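Soluble lytic transglycosylase B3 (PDB 5ANZ) probably cleaves the glycan strands of peptidoglycan as a calcium-binding, multidomain lytic transglycosylase engaged in turnover of the bacterial cell wall. Local coordinates at residues Gln77-Pro80 with Ala81-Glu84; Gln113-Leu116 with Ala117-Ala120; Asn240-Ala244 with Ser245-Ala249; Gly277-Gly281 with Met282-Gly286. All coordinates share one frame; numbering follows the deposited sequence.

Contact 1: Gln77-Pro80 with Ala81-Glu84; sequences QPDP and AVVE
Asp79 and Ala81 meet where the chain leaves an extended loop and winds into helix 80-87, with Pro80 between them as the first helical residue. Asp79 is the N-cap. With CG anti to its own backbone N (chi1 -174°), the carboxylate swings forward over the first turn, and OD1 accepts from Ala81 N at 3.0 Å. The donor comes from above the carboxylate plane, 48° out of it. OD1 also rests against Ala81 CB. OD2 lies 3.6 Å from Val82 CG2, the valine side chain crossing that of the aspartate at about a right angle. The backbone carbonyl of Asp79 begins the helical bonding, accepting from Val83 N, with a weak extra bond from Val82 N.

Pro80 suits the first turn because its ring already holds phi near the helical value and its nitrogen has no hydrogen to place. Pro80 O accepts from Glu84 N at 2.9 Å, the second bond of the series. Ala81 is small enough to sit beside the carboxylate, and Val82 turns inward against Ser159 and Leu163 of helix 156-166. Thr162 OG1 of that helix is hydrogen-bonded to Asp79 N, which ties the cap residue to it. The positive end of the helix dipole, together with the nearby Lys154 side chain, would probably help keep Asp79 ionised.

Contact 2: Gln113-Leu116 with Ala117-Ala120; sequences QARL and AQHA
Arg115 and Gln118 run side by side and point the same way, one turn apart at the end of helix 106-118. Along the backbone, Ala117 N donates to Gln113 O, Gln118 N to Ala114 O, and His119 N to Arg115 O, so the i to i+4 pattern lasts until His119, the first residue to leave helical angles. Ala120 then starts helix 120-130 with hardly a break, and His119 occupies its N-cap position.

The polar side chains meet without a hydrogen bond being formed. Arg115 bends at chi2 (-59°), which brings its CD to 3.5 Å from Gln118 OE1. Arg115 NE stays 3.8 Å from the same Gln118 OE1, and the guanidinium and amide planes are turned 65° apart. The contact is therefore a loose polar one, borne largely by the methylene.

Van der Waals packing completes the set. With CG anti to the backbone N (chi1 174°), Gln118 places CG over the centre of one face of the ring of His119, its neighbour in sequence, 3.9 Å above the plane. His119 CB lies 3.5 Å from Arg115 O, with the ring oblique to that oxygen. Small alanines suit the exposed side, where Ala117 CB rests 3.7 Å from Ala114 O.

Leu116 leaves the helix about a quarter turn round from Arg115, and its apolar side chain lies against Ala134, Asp135 and Val138 of helix 134-145. Arg115 reaches Trp141 of that same helix, and Gln113 NE2 is bonded to Phe343 O, so the last turn of helix 106-118 is fastened on its inner side while its outer side forms surface.

Contact 3: Asn240-Ala244 with Ser245-Ala249; sequences NYLKA and SGWIA
Ser245 has OG anti to its carbonyl carbon and beside its own N (chi1 -63°), which turns the hydroxyl back onto the last turn of helix 231-244; Tyr241, with CG anti to its backbone N (chi1 -173°), brings its ring alongside. Ser245 OG donates to Tyr241 O at 2.8 Å and lies close to Tyr241 CE1. Ser245 N reaches the same oxygen at 3.0 Å from the opposite face of the carbonyl plane, so two donors grip it. Serine suits a buried helix end because its short hydroxyl can donate back to a carbonyl of the last turn.

Gly246 has a positive phi of 109°, where a side chain would jam against the preceding carbonyl. Its N donates to Lys243 O, and Trp247 N to Leu242 O at 3.1 Å. A water bridges Lys243 O and Trp247 O, donating to both. Leu242 CB and Trp247 CB pack at 4.4 Å, while Trp247 NE1 bonds Asp133 OD2.

Tyr241 OH bonds Lys325 O, and its ring meets those of Tyr215 and Tyr326 edge-to-face. This is a Schellman motif ending a helix whose Tyr241 backs Thr211 and Tyr326, residues that bind N-acetyl-D-glucosamine in another structure of this protein.

Contact 4: Gly277-Gly281 with Met282-Gly286; sequences GEWQG and MGVQG
Trp279 O is shared by Met282 N and Val284 N, which arrive from opposite faces of its carbonyl plane as the chain makes a type I turn from Gln280 to Gly283 and leaves helix 276-280. Gly283 N closes that turn by donating to Gln280 O at 3.3 Å. The positive phi of Gly283 (111°) would press a side chain against the carbonyl before it, so glycine fits here.

Among the side chains, Trp279 and Val284 lie side by side and point the same way. With CG2 anti to its carbonyl carbon, Val284 sets this methyl 4.1 Å from Trp279 CE3. Met282, a long chain extended beyond CG, makes a Met-aromatic contact: its SD stands 5.1 Å from the centroid of the six-membered ring of Trp279, oblique to it. The indole is fixed further by its NE1 bonding Ala301 O, and Phe263 touches both Trp279 and Val284. Gln280 CA makes a C-H contact with Val284 O at 3.6 Å, an oxygen otherwise buried without a partner.

The paired bonds from Gly283 and Val284 define a Schellman motif, here linking a short helix to the short, weakly bonded strand 285-286 at the edge of a five-stranded antiparallel sheet.

All four contacts are local, each within one turn or so of a helix; no two share a helix, and none touches another. Contact 1 starts a helix, where a carboxylate meets a backbone N-H; contacts 3 and 4 end one, capping carbonyls through a glycine with positive phi. Contact 2 marks a near-continuous junction between two helices and uses no such glycine. Contacts 1 and 2 are surface features, while 3 and 4 are partly buried and include tryptophans whose NE1 is bonded elsewhere. Contact 3 relies on backbone and hydroxyl hydrogen bonds and a bridging water; contact 4, about 27 Å away between centres, leads into the antiparallel sheet and leans on apolar and sulfur-aromatic packing.

Contact 1: Gln77-Pro80 with Ala81-Glu84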
ATOM      1  N   GLN A  77      23.482  13.368  11.470  1.00 34.36           N
ATOM      2  CA  GLN A  77      23.120  13.290  12.881  1.00 32.48           C
ATOM      3  C   GLN A  77      21.706  12.715  12.947  1.00 30.72           C
ATOM      4  O   GLN A  77      21.025  12.656  11.929  1.00 31.78           O
ATOM      5  CB  GLN A  77      23.170  14.668  13.549  1.00 33.17           C
ATOM      6  CG  GLN A  77      24.568  15.228  13.781  1.00 46.46           C
ATOM      7  CD  GLN A  77      25.323  14.470  14.854  1.00 61.06           C
ATOM      8  OE1 GLN A  77      26.312  13.794  14.572  1.00 69.46           O
ATOM      9  NE2 GLN A  77      24.864  14.583  16.098  1.00 59.81           N
ATOM     10  N   PRO A  78      21.249  12.302  14.141  1.00 30.53           N
ATOM     11  CA  PRO A  78      19.862  11.813  14.171  1.00 30.65           C
ATOM     12  C   PRO A  78      18.850  12.879  13.747  1.00 34.93           C
ATOM     13  O   PRO A  78      19.086  14.073  13.932  1.00 32.93           O
ATOM     14  CB  PRO A  78      19.664  11.419  15.639  1.00 33.80           C
ATOM     15  CG  PRO A  78      21.044  11.091  16.114  1.00 32.71           C
ATOM     16  CD  PRO A  78      21.931  12.093  15.433  1.00 32.12           C
ATOM     17  N   ASP A  79      17.741  12.431  13.169  1.00 31.24           N
ATOM     18  CA  ASP A  79      16.664  13.322  12.748  1.00 29.51           C
ATOM     19  C   ASP A  79      15.427  13.123  13.640  1.00 32.62           C
ATOM     20  O   ASP A  79      14.740  12.109  13.527  1.00 29.13           O
ATOM     21  CB  ASP A  79      16.302  13.064  11.288  1.00 27.04           C
ATOM     22  CG  ASP A  79      15.293  14.053  10.764  1.00 23.89           C
ATOM     23  OD1 ASP A  79      14.738  14.821  11.594  1.00 27.57           O
ATOM     24  OD2 ASP A  79      15.065  14.075   9.534  1.00 26.69           O
ATOM     25  N   PRO A  80      15.131  14.095  14.516  1.00 33.76           N
ATOM     26  CA  PRO A  80      14.012  13.922  15.455  1.00 35.67           C
ATOM     27  C   PRO A  80      12.672  13.762  14.746  1.00 36.86           C
ATOM     28  O   PRO A  80      11.760  13.143  15.300  1.00 35.23           O
ATOM     29  CB  PRO A  80      14.041  15.213  16.282  1.00 40.58           C
ATOM     30  CG  PRO A  80      15.441  15.705  16.167  1.00 46.10           C
ATOM     31  CD  PRO A  80      15.875  15.340  14.772  1.00 35.29           C
ATOM     32  N   ALA A  81      12.562  14.306  13.538  1.00 31.03           N
ATOM     33  CA  ALA A  81      11.352  14.180  12.740  1.00 28.81           C
ATOM     34  C   ALA A  81      11.114  12.721  12.376  1.00 32.01           C
ATOM     35  O   ALA A  81       9.978  12.248  12.351  1.00 29.11           O
ATOM     36  CB  ALA A  81      11.447  15.040  11.481  1.00 34.97           C
ATOM     37  N   VAL A  82      12.198  12.005  12.100  1.00 26.34           N
ATOM     38  CA  VAL A  82      12.109  10.596  11.765  1.00 27.02           C
ATOM     39  C   VAL A  82      11.708   9.791  13.013  1.00 25.91           C
ATOM     40  O   VAL A  82      10.875   8.880  12.946  1.00 28.36           O
ATOM     41  CB  VAL A  82      13.453  10.108  11.165  1.00 25.35           C
ATOM     42  CG1 VAL A  82      13.475   8.607  11.029  1.00 23.12           C
ATOM     43  CG2 VAL A  82      13.674  10.765   9.822  1.00 29.26           C
ATOM     44  N   VAL A  83      12.272  10.150  14.165  1.00 25.42           N
ATOM     45  CA  VAL A  83      11.913   9.467  15.405  1.00 28.09           C
ATOM     46  C   VAL A  83      10.431   9.670  15.714  1.00 31.05           C
ATOM     47  O   VAL A  83       9.732   8.736  16.099  1.00 31.75           O
ATOM     48  CB  VAL A  83      12.760   9.960  16.588  1.00 31.27           C
ATOM     49  CG1 VAL A  83      12.273   9.333  17.893  1.00 33.05           C
ATOM     50  CG2 VAL A  83      14.256   9.653  16.348  1.00 32.27           C
ATOM     51  N   GLU A  84       9.956  10.895  15.524  1.00 30.06           N
ATOM     52  CA  GLU A  84       8.553  11.224  15.770  1.00 34.80           C
ATOM     53  C   GLU A  84       7.615  10.453  14.845  1.00 36.44           C
ATOM     54  O   GLU A  84       6.610   9.912  15.310  1.00 35.46           O
ATOM     55  CB  GLU A  84       8.322  12.731  15.622  1.00 42.29           C
ATOM     56  CG  GLU A  84       6.857  13.148  15.680  1.00 54.42           C
ATOM     57  CD  GLU A  84       6.115  12.583  16.886  1.00 75.34           C
ATOM     58  OE1 GLU A  84       6.757  12.335  17.930  1.00 82.48           O
ATOM     59  OE2 GLU A  84       4.887  12.384  16.787  1.00 79.30           O
TER

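Contact 2: Gln113-Leu116 with Ala117-Ala120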
ATOM      1  N   GLN A 113      -2.977  11.562 -16.649  1.00 19.56           N
ATOM      2  CA  GLN A 113      -3.257  11.566 -18.076  1.00 20.64           C
ATOM      3  C   GLN A 113      -2.173  12.324 -18.832  1.00 22.45           C
ATOM      4  O   GLN A 113      -1.801  11.941 -19.951  1.00 24.69           O
ATOM      5  CB  GLN A 113      -4.622  12.183 -18.355  1.00 22.02           C
ATOM      6  CG  GLN A 113      -5.766  11.300 -17.872  1.00 21.79           C
ATOM      7  CD  GLN A 113      -7.087  12.042 -17.817  1.00 25.75           C
ATOM      8  OE1 GLN A 113      -7.117  13.261 -17.628  1.00 26.58           O
ATOM      9  NE2 GLN A 113      -8.189  11.314 -18.009  1.00 24.56           N
ATOM     10  N   ALA A 114      -1.666  13.397 -18.233  1.00 21.64           N
ATOM     11  CA  ALA A 114      -0.610  14.173 -18.875  1.00 23.63           C
ATOM     12  C   ALA A 114       0.690  13.366 -18.932  1.00 22.88           C
ATOM     13  O   ALA A 114       1.424  13.447 -19.924  1.00 26.99           O
ATOM     14  CB  ALA A 114      -0.387  15.481 -18.151  1.00 26.38           C
ATOM     15  N   ARG A 115       0.971  12.600 -17.871  1.00 23.77           N
ATOM     16  CA  ARG A 115       2.170  11.763 -17.850  1.00 21.84           C
ATOM     17  C   ARG A 115       2.087  10.617 -18.851  1.00 26.40           C
ATOM     18  O   ARG A 115       3.087  10.225 -19.449  1.00 25.61           O
ATOM     19  CB  ARG A 115       2.405  11.210 -16.448  1.00 21.67           C
ATOM     20  CG  ARG A 115       2.692  12.312 -15.431  1.00 24.41           C
ATOM     21  CD  ARG A 115       3.921  13.098 -15.838  1.00 36.76           C
ATOM     22  NE  ARG A 115       4.155  14.248 -14.970  1.00 57.25           N
ATOM     23  CZ  ARG A 115       5.128  14.321 -14.068  1.00 64.40           C
ATOM     24  NH1 ARG A 115       5.965  13.309 -13.914  1.00 58.15           N
ATOM     25  NH2 ARG A 115       5.265  15.409 -13.326  1.00 66.41           N
ATOM     26  N   LEU A 116       0.894  10.065 -19.012  1.00 22.78           N
ATOM     27  CA  LEU A 116       0.690   8.975 -19.950  1.00 24.78           C
ATOM     28  C   LEU A 116       1.015   9.455 -21.367  1.00 30.87           C
ATOM     29  O   LEU A 116       1.575   8.706 -22.171  1.00 28.41           O
ATOM     30  CB  LEU A 116      -0.752   8.443 -19.854  1.00 23.82           C
ATOM     31  CG  LEU A 116      -0.991   7.489 -18.687  1.00 24.89           C
ATOM     32  CD1 LEU A 116      -2.482   7.421 -18.361  1.00 28.13           C
ATOM     33  CD2 LEU A 116      -0.422   6.090 -18.991  1.00 25.82           C
ATOM     34  N   ALA A 117       0.683  10.710 -21.666  1.00 26.34           N
ATOM     35  CA  ALA A 117       0.973  11.267 -22.980  1.00 28.26           C
ATOM     36  C   ALA A 117       2.442  11.633 -23.114  1.00 29.85           C
ATOM     37  O   ALA A 117       3.063  11.355 -24.136  1.00 33.65           O
ATOM     38  CB  ALA A 117       0.102  12.480 -23.244  1.00 27.84           C
ATOM     39  N   GLN A 118       2.997  12.240 -22.068  1.00 26.71           N
ATOM     40  CA  GLN A 118       4.361  12.744 -22.114  1.00 29.65           C
ATOM     41  C   GLN A 118       5.350  11.604 -22.277  1.00 30.51           C
ATOM     42  O   GLN A 118       6.319  11.712 -23.032  1.00 31.59           O
ATOM     43  CB  GLN A 118       4.681  13.534 -20.847  1.00 31.38           C
ATOM     44  CG  GLN A 118       6.133  13.979 -20.732  1.00 32.54           C
ATOM     45  CD  GLN A 118       6.443  14.627 -19.391  1.00 37.24           C
ATOM     46  OE1 GLN A 118       5.583  14.713 -18.510  1.00 35.93           O
ATOM     47  NE2 GLN A 118       7.676  15.084 -19.229  1.00 43.59           N
ATOM     48  N   HIS A 119       5.095  10.515 -21.566  1.00 30.16           N
ATOM     49  CA  HIS A 119       6.013   9.381 -21.547  1.00 27.85           C
ATOM     50  C   HIS A 119       5.490   8.202 -22.359  1.00 24.25           C
ATOM     51  O   HIS A 119       5.836   7.054 -22.083  1.00 26.08           O
ATOM     52  CB  HIS A 119       6.273   8.943 -20.110  1.00 26.96           C
ATOM     53  CG  HIS A 119       6.903  10.002 -19.274  1.00 25.44           C
ATOM     54  ND1 HIS A 119       8.122  10.564 -19.578  1.00 25.83           N
ATOM     55  CD2 HIS A 119       6.471  10.623 -18.145  1.00 29.10           C
ATOM     56  CE1 HIS A 119       8.419  11.486 -18.676  1.00 31.62           C
ATOM     57  NE2 HIS A 119       7.434  11.529 -17.792  1.00 28.63           N
ATOM     58  N   ALA A 120       4.670   8.488 -23.365  1.00 28.60           N
ATOM     59  CA  ALA A 120       3.992   7.429 -24.115  1.00 30.91           C
ATOM     60  C   ALA A 120       4.969   6.424 -24.727  1.00 34.58           C
ATOM     61  O   ALA A 120       4.707   5.226 -24.721  1.00 30.96           O
ATOM     62  CB  ALA A 120       3.104   8.034 -25.207  1.00 29.10           C
TER

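Contact 3: Asn240-Ala244 with Ser245-Ala249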
ATOM      1  N   ASN A 240       8.467  -3.775 -13.359  1.00 17.34           N
ATOM      2  CA  ASN A 240       9.173  -4.998 -12.992  1.00 18.50           C
ATOM      3  C   ASN A 240       8.653  -5.563 -11.654  1.00 19.08           C
ATOM      4  O   ASN A 240       8.462  -6.778 -11.490  1.00 20.76           O
ATOM      5  CB  ASN A 240      10.677  -4.709 -12.915  1.00 18.28           C
ATOM      6  CG  ASN A 240      11.492  -5.958 -12.766  1.00 21.88           C
ATOM      7  OD1 ASN A 240      11.290  -6.921 -13.489  1.00 22.90           O
ATOM      8  ND2 ASN A 240      12.418  -5.958 -11.822  1.00 27.70           N
ATOM      9  N   TYR A 241       8.416  -4.680 -10.696  1.00 18.07           N
ATOM     10  CA  TYR A 241       7.920  -5.083  -9.379  1.00 16.78           C
ATOM     11  C   TYR A 241       6.467  -5.582  -9.483  1.00 21.25           C
ATOM     12  O   TYR A 241       6.109  -6.608  -8.891  1.00 20.90           O
ATOM     13  CB  TYR A 241       8.037  -3.917  -8.380  1.00 20.19           C
ATOM     14  CG  TYR A 241       7.699  -4.272  -6.940  1.00 22.22           C
ATOM     15  CD1 TYR A 241       6.389  -4.263  -6.485  1.00 30.75           C
ATOM     16  CD2 TYR A 241       8.698  -4.605  -6.037  1.00 34.08           C
ATOM     17  CE1 TYR A 241       6.086  -4.581  -5.171  1.00 34.20           C
ATOM     18  CE2 TYR A 241       8.402  -4.928  -4.728  1.00 35.35           C
ATOM     19  CZ  TYR A 241       7.101  -4.910  -4.299  1.00 33.31           C
ATOM     20  OH  TYR A 241       6.813  -5.222  -2.988  1.00 33.16           O
ATOM     21  N   LEU A 242       5.634  -4.885 -10.254  1.00 20.16           N
ATOM     22  CA  LEU A 242       4.266  -5.377 -10.450  1.00 16.87           C
ATOM     23  C   LEU A 242       4.245  -6.741 -11.132  1.00 18.36           C
ATOM     24  O   LEU A 242       3.420  -7.604 -10.799  1.00 20.10           O
ATOM     25  CB  LEU A 242       3.437  -4.381 -11.272  1.00 17.60           C
ATOM     26  CG  LEU A 242       3.007  -3.136 -10.498  1.00 24.24           C
ATOM     27  CD1 LEU A 242       2.384  -2.125 -11.483  1.00 26.38           C
ATOM     28  CD2 LEU A 242       2.010  -3.468  -9.353  1.00 25.10           C
ATOM     29  N   LYS A 243       5.135  -6.945 -12.099  1.00 17.45           N
ATOM     30  CA  LYS A 243       5.142  -8.202 -12.822  1.00 20.01           C
ATOM     31  C   LYS A 243       5.603  -9.312 -11.883  1.00 23.18           C
ATOM     32  O   LYS A 243       5.027 -10.406 -11.892  1.00 23.50           O
ATOM     33  CB  LYS A 243       6.035  -8.125 -14.074  1.00 19.40           C
ATOM     34  CG  LYS A 243       6.085  -9.405 -14.923  1.00 25.42           C
ATOM     35  CD  LYS A 243       4.709  -9.703 -15.576  1.00 27.94           C
ATOM     36  CE  LYS A 243       4.735 -11.013 -16.389  1.00 39.91           C
ATOM     37  NZ  LYS A 243       5.560 -10.925 -17.636  1.00 36.37           N
ATOM     38  N   ALA A 244       6.628  -9.030 -11.075  1.00 21.12           N
ATOM     39  CA  ALA A 244       7.126 -10.018 -10.106  1.00 22.04           C
ATOM     40  C   ALA A 244       6.037 -10.357  -9.091  1.00 23.87           C
ATOM     41  O   ALA A 244       6.004 -11.467  -8.546  1.00 26.88           O
ATOM     42  CB  ALA A 244       8.370  -9.496  -9.388  1.00 23.50           C
ATOM     43  N   SER A 245       5.144  -9.397  -8.856  1.00 22.80           N
ATOM     44  CA  SER A 245       4.048  -9.537  -7.896  1.00 21.50           C
ATOM     45  C   SER A 245       2.825 -10.212  -8.496  1.00 22.56           C
ATOM     46  O   SER A 245       1.820 -10.391  -7.795  1.00 24.45           O
ATOM     47  CB  SER A 245       3.642  -8.159  -7.341  1.00 25.44           C
ATOM     48  OG  SER A 245       4.709  -7.550  -6.612  1.00 25.11           O
ATOM     49  N   GLY A 246       2.899 -10.572  -9.781  1.00 24.34           N
ATOM     50  CA  GLY A 246       1.890 -11.417 -10.409  1.00 24.70           C
ATOM     51  C   GLY A 246       0.961 -10.752 -11.420  1.00 22.48           C
ATOM     52  O   GLY A 246      -0.014 -11.366 -11.868  1.00 22.81           O
ATOM     53  N   TRP A 247       1.256  -9.514 -11.806  1.00 22.48           N
ATOM     54  CA  TRP A 247       0.414  -8.821 -12.784  1.00 18.28           C
ATOM     55  C   TRP A 247       0.147  -9.604 -14.050  1.00 20.60           C
ATOM     56  O   TRP A 247       1.073 -10.120 -14.699  1.00 25.90           O
ATOM     57  CB  TRP A 247       1.054  -7.479 -13.197  1.00 19.25           C
ATOM     58  CG  TRP A 247       0.044  -6.563 -13.834  1.00 20.10           C
ATOM     59  CD1 TRP A 247      -0.213  -6.404 -15.175  1.00 21.40           C
ATOM     60  CD2 TRP A 247      -0.861  -5.706 -13.146  1.00 19.12           C
ATOM     61  NE1 TRP A 247      -1.228  -5.482 -15.352  1.00 22.70           N
ATOM     62  CE2 TRP A 247      -1.641  -5.042 -14.118  1.00 19.62           C
ATOM     63  CE3 TRP A 247      -1.099  -5.434 -11.794  1.00 22.51           C
ATOM     64  CZ2 TRP A 247      -2.635  -4.129 -13.782  1.00 21.37           C
ATOM     65  CZ3 TRP A 247      -2.075  -4.518 -11.460  1.00 22.67           C
ATOM     66  CH2 TRP A 247      -2.839  -3.880 -12.452  1.00 24.54           C
ATOM     67  N   ILE A 248      -1.130  -9.683 -14.415  1.00 19.88           N
ATOM     68  CA  ILE A 248      -1.528 -10.234 -15.698  1.00 23.31           C
ATOM     69  C   ILE A 248      -2.020  -9.100 -16.577  1.00 25.11           C
ATOM     70  O   ILE A 248      -3.048  -8.493 -16.285  1.00 21.30           O
ATOM     71  CB  ILE A 248      -2.622 -11.274 -15.546  1.00 29.24           C
ATOM     72  CG1 ILE A 248      -2.143 -12.414 -14.644  1.00 33.70           C
ATOM     73  CG2 ILE A 248      -3.043 -11.779 -16.915  1.00 28.88           C
ATOM     74  CD1 ILE A 248      -3.282 -13.199 -14.005  1.00 38.78           C
ATOM     75  N   ALA A 249      -1.287  -8.818 -17.645  1.00 24.17           N
ATOM     76  CA  ALA A 249      -1.618  -7.710 -18.537  1.00 28.92           C
ATOM     77  C   ALA A 249      -3.048  -7.794 -19.063  1.00 23.39           C
ATOM     78  O   ALA A 249      -3.479  -8.839 -19.581  1.00 25.22           O
ATOM     79  CB  ALA A 249      -0.640  -7.666 -19.704  1.00 28.19           C
TER
HETATM   80  O   HOH W   1       3.171 -11.694 -13.663  1.00 36.89           O

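Contact 4: Gly277-Gly281 with Met282-Gly286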
ATOM      1  N   GLY A 277     -17.695 -17.034 -11.754  1.00 46.39           N
ATOM      2  CA  GLY A 277     -18.875 -17.817 -12.062  1.00 52.59           C
ATOM      3  C   GLY A 277     -19.618 -18.239 -10.808  1.00 53.26           C
ATOM      4  O   GLY A 277     -20.850 -18.239 -10.773  1.00 51.90           O
ATOM      5  N   GLU A 278     -18.863 -18.594  -9.773  1.00 50.15           N
ATOM      6  CA  GLU A 278     -19.460 -18.996  -8.509  1.00 46.32           C
ATOM      7  C   GLU A 278     -20.092 -17.800  -7.794  1.00 42.49           C
ATOM      8  O   GLU A 278     -21.165 -17.928  -7.207  1.00 50.49           O
ATOM      9  CB  GLU A 278     -18.422 -19.672  -7.613  1.00 51.48           C
ATOM     10  CG  GLU A 278     -18.941 -20.027  -6.226  1.00 57.71           C
ATOM     11  CD  GLU A 278     -18.025 -20.979  -5.475  1.00 60.83           C
ATOM     12  OE1 GLU A 278     -17.004 -21.402  -6.055  1.00 58.13           O
ATOM     13  OE2 GLU A 278     -18.331 -21.306  -4.307  1.00 65.66           O
ATOM     14  N   TRP A 279     -19.440 -16.638  -7.839  1.00 37.32           N
ATOM     15  CA  TRP A 279     -20.041 -15.435  -7.264  1.00 35.18           C
ATOM     16  C   TRP A 279     -21.367 -15.073  -7.949  1.00 38.66           C
ATOM     17  O   TRP A 279     -22.315 -14.639  -7.299  1.00 42.10           O
ATOM     18  CB  TRP A 279     -19.090 -14.240  -7.356  1.00 32.50           C
ATOM     19  CG  TRP A 279     -17.878 -14.285  -6.455  1.00 32.12           C
ATOM     20  CD1 TRP A 279     -16.573 -14.397  -6.846  1.00 36.22           C
ATOM     21  CD2 TRP A 279     -17.860 -14.189  -5.028  1.00 27.84           C
ATOM     22  NE1 TRP A 279     -15.746 -14.379  -5.751  1.00 33.01           N
ATOM     23  CE2 TRP A 279     -16.509 -14.255  -4.623  1.00 26.53           C
ATOM     24  CE3 TRP A 279     -18.854 -14.058  -4.051  1.00 35.60           C
ATOM     25  CZ2 TRP A 279     -16.126 -14.183  -3.287  1.00 29.31           C
ATOM     26  CZ3 TRP A 279     -18.475 -13.999  -2.719  1.00 33.34           C
ATOM     27  CH2 TRP A 279     -17.115 -14.064  -2.349  1.00 30.95           C
ATOM     28  N   GLN A 280     -21.417 -15.234  -9.265  1.00 44.53           N
ATOM     29  CA  GLN A 280     -22.596 -14.841 -10.031  1.00 55.70           C
ATOM     30  C   GLN A 280     -23.774 -15.761  -9.730  1.00 58.06           C
ATOM     31  O   GLN A 280     -24.923 -15.318  -9.617  1.00 53.78           O
ATOM     32  CB  GLN A 280     -22.294 -14.847 -11.530  1.00 56.48           C
ATOM     33  CG  GLN A 280     -23.480 -14.453 -12.400  1.00 70.27           C
ATOM     34  CD  GLN A 280     -23.212 -14.645 -13.883  1.00 85.78           C
ATOM     35  OE1 GLN A 280     -22.063 -14.765 -14.309  1.00 91.49           O
ATOM     36  NE2 GLN A 280     -24.276 -14.678 -14.678  1.00 90.84           N
ATOM     37  N   GLY A 281     -23.481 -17.049  -9.592  1.00 60.56           N
ATOM     38  CA  GLY A 281     -24.509 -18.026  -9.295  1.00 63.29           C
ATOM     39  C   GLY A 281     -24.889 -17.954  -7.834  1.00 59.82           C
ATOM     40  O   GLY A 281     -25.671 -18.763  -7.343  1.00 62.92           O
ATOM     41  N   MET A 282     -24.328 -16.972  -7.140  1.00 49.75           N
ATOM     42  CA  MET A 282     -24.566 -16.788  -5.718  1.00 42.98           C
ATOM     43  C   MET A 282     -25.420 -15.548  -5.450  1.00 48.58           C
ATOM     44  O   MET A 282     -25.729 -15.232  -4.297  1.00 53.58           O
ATOM     45  CB  MET A 282     -23.229 -16.667  -4.984  1.00 53.87           C
ATOM     46  CG  MET A 282     -23.203 -17.273  -3.599  1.00 60.85           C
ATOM     47  SD  MET A 282     -21.591 -17.035  -2.820  1.00 69.39           S
ATOM     48  CE  MET A 282     -21.642 -18.341  -1.591  1.00 65.59           C
ATOM     49  N   GLY A 283     -25.775 -14.833  -6.514  1.00 45.50           N
ATOM     50  CA  GLY A 283     -26.546 -13.610  -6.373  1.00 57.52           C
ATOM     51  C   GLY A 283     -25.833 -12.308  -6.705  1.00 57.64           C
ATOM     52  O   GLY A 283     -26.474 -11.265  -6.829  1.00 55.87           O
ATOM     53  N   VAL A 284     -24.511 -12.353  -6.840  1.00 49.33           N
ATOM     54  CA  VAL A 284     -23.748 -11.153  -7.148  1.00 39.00           C
ATOM     55  C   VAL A 284     -23.941 -10.747  -8.602  1.00 42.45           C
ATOM     56  O   VAL A 284     -23.976 -11.597  -9.489  1.00 52.59           O
ATOM     57  CB  VAL A 284     -22.237 -11.347  -6.879  1.00 33.88           C
ATOM     58  CG1 VAL A 284     -21.494 -10.028  -7.034  1.00 31.77           C
ATOM     59  CG2 VAL A 284     -22.012 -11.910  -5.483  1.00 38.68           C
ATOM     60  N   GLN A 285     -24.035  -9.443  -8.845  1.00 44.35           N
ATOM     61  CA  GLN A 285     -24.316  -8.928 -10.179  1.00 46.62           C
ATOM     62  C   GLN A 285     -23.426  -7.756 -10.545  1.00 43.93           C
ATOM     63  O   GLN A 285     -22.754  -7.177  -9.688  1.00 37.25           O
ATOM     64  CB  GLN A 285     -25.781  -8.486 -10.286  1.00 51.27           C
ATOM     65  CG  GLN A 285     -26.801  -9.568 -10.012  1.00 54.82           C
ATOM     66  CD  GLN A 285     -28.225  -9.049 -10.085  1.00 67.38           C
ATOM     67  OE1 GLN A 285     -28.461  -7.901 -10.463  1.00 71.51           O
ATOM     68  NE2 GLN A 285     -29.181  -9.892  -9.716  1.00 69.06           N
ATOM     69  N   GLY A 286     -23.441  -7.387 -11.824  1.00 45.22           N
ATOM     70  CA  GLY A 286     -22.784  -6.170 -12.264  1.00 42.75           C
ATOM     71  C   GLY A 286     -23.410  -5.015 -11.508  1.00 41.08           C
ATOM     72  O   GLY A 286     -24.514  -5.148 -10.984  1.00 43.81           O
TER